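Local coordinates for uncharacterized protein (Bacteroides thetaiotaomicron, PDB 4F54) that is of unknown function but belongs to the DUF4136 family of the TolB_N clan, and is probably a lipoprotein in its natural form, at residues G86-I92 with N138-M144. Residues are numbered along the deposited sequence; the frame is centred on the assembly and turned at random.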
ATOM      1  N   GLY A  86      -3.258  -8.444   5.030  1.00 19.41           N
ATOM      2  CA  GLY A  86      -3.756  -7.079   5.221  1.00 21.09           C
ATOM      3  C   GLY A  86      -3.221  -6.187   4.147  1.00 19.46           C
ATOM      4  O   GLY A  86      -2.106  -6.399   3.673  1.00 18.90           O
ATOM      5  N   ILE A  87      -4.005  -5.182   3.726  1.00 19.72           N
ATOM      6  CA  ILE A  87      -3.519  -4.168   2.827  1.00 18.44           C
ATOM      7  C   ILE A  87      -3.729  -2.802   3.464  1.00 19.73           C
ATOM      8  O   ILE A  87      -4.831  -2.478   3.983  1.00 19.08           O
ATOM      9  CB  ILE A  87      -4.274  -4.219   1.472  1.00 17.50           C
ATOM     10  CG1 ILE A  87      -4.085  -5.588   0.780  1.00 19.61           C
ATOM     11  CG2 ILE A  87      -3.835  -3.083   0.513  1.00 19.76           C
ATOM     12  CD1 ILE A  87      -4.969  -5.772  -0.451  1.00 20.94           C
ATOM     13  N   GLN A  88      -2.665  -1.982   3.410  1.00 18.59           N
ATOM     14  CA  GLN A  88      -2.743  -0.585   3.850  1.00 17.30           C
ATOM     15  C   GLN A  88      -2.265   0.294   2.696  1.00 20.40           C
ATOM     16  O   GLN A  88      -1.309  -0.061   1.962  1.00 17.59           O
ATOM     17  CB  GLN A  88      -1.889  -0.344   5.119  1.00 19.95           C
ATOM     18  CG  GLN A  88      -0.389  -0.687   4.975  1.00 19.65           C
ATOM     19  CD  GLN A  88       0.344  -0.805   6.275  1.00 17.04           C
ATOM     20  OE1 GLN A  88      -0.285  -1.078   7.323  1.00 18.34           O
ATOM     21  NE2 GLN A  88       1.663  -0.562   6.270  1.00 17.78           N
ATOM     22  N   VAL A  89      -2.986   1.405   2.489  1.00 18.34           N
ATOM     23  CA  VAL A  89      -2.792   2.332   1.351  1.00 19.69           C
ATOM     24  C   VAL A  89      -2.553   3.718   1.946  1.00 20.75           C
ATOM     25  O   VAL A  89      -3.273   4.154   2.857  1.00 18.38           O
ATOM     26  CB  VAL A  89      -4.012   2.388   0.399  1.00 20.98           C
ATOM     27  CG1 VAL A  89      -3.743   3.310  -0.801  1.00 19.24           C
ATOM     28  CG2 VAL A  89      -4.425   0.976  -0.124  1.00 19.06           C
ATOM     29  N   SER A  90      -1.562   4.422   1.420  1.00 16.61           N
ATOM     30  CA  SER A  90      -1.260   5.804   1.805  1.00 17.62           C
ATOM     31  C   SER A  90      -1.047   6.709   0.581  1.00 18.81           C
ATOM     32  O   SER A  90      -0.477   6.288  -0.427  1.00 19.15           O
ATOM     33  CB  SER A  90      -0.009   5.896   2.665  1.00 20.55           C
ATOM     34  OG  SER A  90      -0.099   5.032   3.796  1.00 20.47           O
ATOM     35  N   TYR A  91      -1.590   7.917   0.678  1.00 22.75           N
ATOM     36  CA  TYR A  91      -1.372   8.990  -0.276  1.00 21.42           C
ATOM     37  C   TYR A  91      -0.355  10.009   0.279  1.00 20.14           C
ATOM     38  O   TYR A  91      -0.573  10.534   1.356  1.00 19.91           O
ATOM     39  CB  TYR A  91      -2.683   9.680  -0.543  1.00 19.49           C
ATOM     40  CG  TYR A  91      -2.609  10.827  -1.502  1.00 19.63           C
ATOM     41  CD1 TYR A  91      -2.285  10.611  -2.848  1.00 19.59           C
ATOM     42  CD2 TYR A  91      -2.897  12.136  -1.114  1.00 22.10           C
ATOM     43  CE1 TYR A  91      -2.257  11.664  -3.776  1.00 18.83           C
ATOM     44  CE2 TYR A  91      -2.849  13.194  -2.032  1.00 18.86           C
ATOM     45  CZ  TYR A  91      -2.493  12.965  -3.368  1.00 18.69           C
ATOM     46  OH  TYR A  91      -2.456  14.032  -4.279  1.00 22.56           O
ATOM     47  N   ILE A  92       0.695  10.286  -0.494  1.00 19.36           N
ATOM     48  CA  ILE A  92       1.727  11.206  -0.105  1.00 17.49           C
ATOM     49  C   ILE A  92       1.363  12.587  -0.617  1.00 18.69           C
ATOM     50  O   ILE A  92       1.420  12.833  -1.832  1.00 19.57           O
ATOM     51  CB  ILE A  92       3.132  10.750  -0.622  1.00 19.22           C
ATOM     52  CG1 ILE A  92       3.392   9.249  -0.281  1.00 22.63           C
ATOM     53  CG2 ILE A  92       4.207  11.755  -0.143  1.00 18.92           C
ATOM     54  CD1 ILE A  92       4.649   8.701  -0.951  1.00 24.71           C
ATOM     55  N   ASN A 138       1.737  13.528  -4.513  1.00 19.05           N
ATOM     56  CA  ASN A 138       0.731  13.021  -5.447  1.00 20.08           C
ATOM     57  C   ASN A 138       1.056  11.586  -5.881  1.00 16.96           C
ATOM     58  O   ASN A 138       1.063  11.271  -7.072  1.00 21.39           O
ATOM     59  CB  ASN A 138       0.589  13.951  -6.640  1.00 21.92           C
ATOM     60  CG  ASN A 138      -0.723  13.753  -7.365  1.00 20.86           C
ATOM     61  OD1 ASN A 138      -1.739  13.438  -6.757  1.00 21.00           O
ATOM     62  ND2 ASN A 138      -0.710  13.884  -8.715  1.00 22.87           N
ATOM     63  N   SER A 139       1.440  10.770  -4.916  1.00 18.92           N
ATOM     64  CA  SER A 139       1.894   9.400  -5.149  1.00 21.48           C
ATOM     65  C   SER A 139       1.301   8.502  -4.062  1.00 20.24           C
ATOM     66  O   SER A 139       0.856   8.970  -3.041  1.00 18.67           O
ATOM     67  CB  SER A 139       3.415   9.379  -5.072  1.00 21.73           C
ATOM     68  OG  SER A 139       4.002  10.173  -6.101  1.00 21.74           O
ATOM     69  N   PHE A 140       1.249   7.201  -4.333  1.00 18.35           N
ATOM     70  CA  PHE A 140       0.682   6.214  -3.394  1.00 18.20           C
ATOM     71  C   PHE A 140       1.701   5.151  -3.021  1.00 18.60           C
ATOM     72  O   PHE A 140       2.357   4.625  -3.877  1.00 20.38           O
ATOM     73  CB  PHE A 140      -0.553   5.511  -3.934  1.00 17.18           C
ATOM     74  CG  PHE A 140      -1.732   6.429  -4.250  1.00 19.44           C
ATOM     75  CD1 PHE A 140      -1.818   7.107  -5.466  1.00 20.45           C
ATOM     76  CD2 PHE A 140      -2.799   6.540  -3.354  1.00 22.16           C
ATOM     77  CE1 PHE A 140      -2.936   7.915  -5.746  1.00 20.79           C
ATOM     78  CE2 PHE A 140      -3.898   7.354  -3.624  1.00 19.55           C
ATOM     79  CZ  PHE A 140      -3.956   8.051  -4.819  1.00 21.34           C
ATOM     80  N   ILE A 141       1.750   4.809  -1.720  1.00 15.59           N
ATOM     81  CA  ILE A 141       2.522   3.633  -1.207  0.70 19.75           C
ATOM     82  C   ILE A 141       1.494   2.679  -0.622  1.00 16.82           C
ATOM     83  O   ILE A 141       0.722   3.068   0.245  1.00 19.94           O
ATOM     84  CB  ILE A 141       3.537   3.974  -0.081  0.70 23.59           C
ATOM     85  CG1 ILE A 141       4.784   4.656  -0.612  0.70 24.65           C
ATOM     86  CG2 ILE A 141       4.021   2.713   0.687  0.70 19.18           C
ATOM     87  CD1 ILE A 141       5.708   3.733  -1.417  0.70 26.24           C
ATOM     88  N   THR A 142       1.505   1.443  -1.108  1.00 18.24           N
ATOM     89  CA  THR A 142       0.602   0.383  -0.708  1.00 17.19           C
ATOM     90  C   THR A 142       1.454  -0.783  -0.269  1.00 19.83           C
ATOM     91  O   THR A 142       2.400  -1.170  -0.939  1.00 17.83           O
ATOM     92  CB  THR A 142      -0.338  -0.009  -1.833  1.00 17.01           C
ATOM     93  OG1 THR A 142      -1.088   1.150  -2.199  1.00 18.45           O
ATOM     94  CG2 THR A 142      -1.262  -1.236  -1.430  1.00 19.97           C
ATOM     95  N   GLU A 143       1.111  -1.344   0.874  1.00 15.36           N
ATOM     96  CA  GLU A 143       1.802  -2.525   1.450  1.00 16.89           C
ATOM     97  C   GLU A 143       0.768  -3.598   1.805  1.00 18.40           C
ATOM     98  O   GLU A 143      -0.306  -3.313   2.371  1.00 19.94           O
ATOM     99  CB  GLU A 143       2.633  -2.143   2.681  1.00 17.87           C
ATOM    100  CG  GLU A 143       3.791  -1.212   2.341  1.00 19.50           C
ATOM    101  CD  GLU A 143       4.464  -0.665   3.608  1.00 18.47           C
ATOM    102  OE1 GLU A 143       3.759  -0.177   4.509  1.00 22.97           O
ATOM    103  OE2 GLU A 143       5.710  -0.745   3.727  1.00 22.71           O
HETATM  104  N   MSE A 144       1.166  -4.832   1.526  1.00 17.93           N
HETATM  105  CA  MSE A 144       0.444  -6.059   1.786  1.00 17.18           C
HETATM  106  C   MSE A 144       1.247  -6.851   2.784  1.00 21.00           C
HETATM  107  O   MSE A 144       2.435  -7.100   2.606  1.00 19.21           O
HETATM  108  CB  MSE A 144       0.207  -6.882   0.509  1.00 20.39           C
HETATM  109  CG  MSE A 144      -0.720  -8.077   0.736  1.00 22.96           C
HETATM  110 SE   MSE A 144      -0.958  -9.051  -0.941  0.75 20.14          SE
HETATM  111  CE  MSE A 144      -1.553  -7.534  -2.102  1.00 21.24           C
TER
HETATM  112  O   HOH W   1       0.676   2.525   3.016  1.00 17.56           O
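Two antiparallel strands in the middle of the mixed sheet of this DUF4136 domain meet here, Gln88 facing Glu143 and Ser90 facing Ile141 as hydrogen-bonded pairs. Gln88 N gives a nearly straight bond to Glu143 O (2.9 Å), and Glu143 N returns one to Gln88 O. The side chains of Gln88 and Glu143 rise from one face of the sheet, and their polar ends join: Gln88 NE2 reaches Glu143 OE1 at 2.8 Å. That oxygen lies almost in the amide plane, but the NH2 comes to the anti side of the carboxylate, 28° out of its plane. Gln88 CG sits between backbone N and carbonyl carbon, and the chain then runs extended to Glu143. Both oxygens of the buried carboxylate have partners beyond the two strands, OE1 the hydroxyl of Tyr113, OE2 that of Tyr127 and Trp107 NE1. Nearby, a water donates to Ile141 O and bonds Ser90 OG at 2.7 Å.

The other face turns to helix 56-70. Ile87 CG2 touches Thr142 CG2 at 3.7 Å, while Val89 lies alongside Thr142, whose OG1 bonds the hydroxyl of Tyr65 on that helix. Farther along, Tyr91 brings CD1 over one face of the Phe140 ring, toward its rim, 3.6 Å from CZ; the ring planes are 50° apart. With CG anti to the backbone N (chi1 179°), the tyrosine ring runs on past Phe140 to Asn138. There Tyr91 OH donates to Asn138 OD1 at 2.6 Å. A phenylalanine here would probably leave Asn138 OD1 without its donor and the amide freer to turn. As modelled, OD1 lies near the plane of the Tyr91 ring, with the Asn138 amide turned almost perpendicular to it.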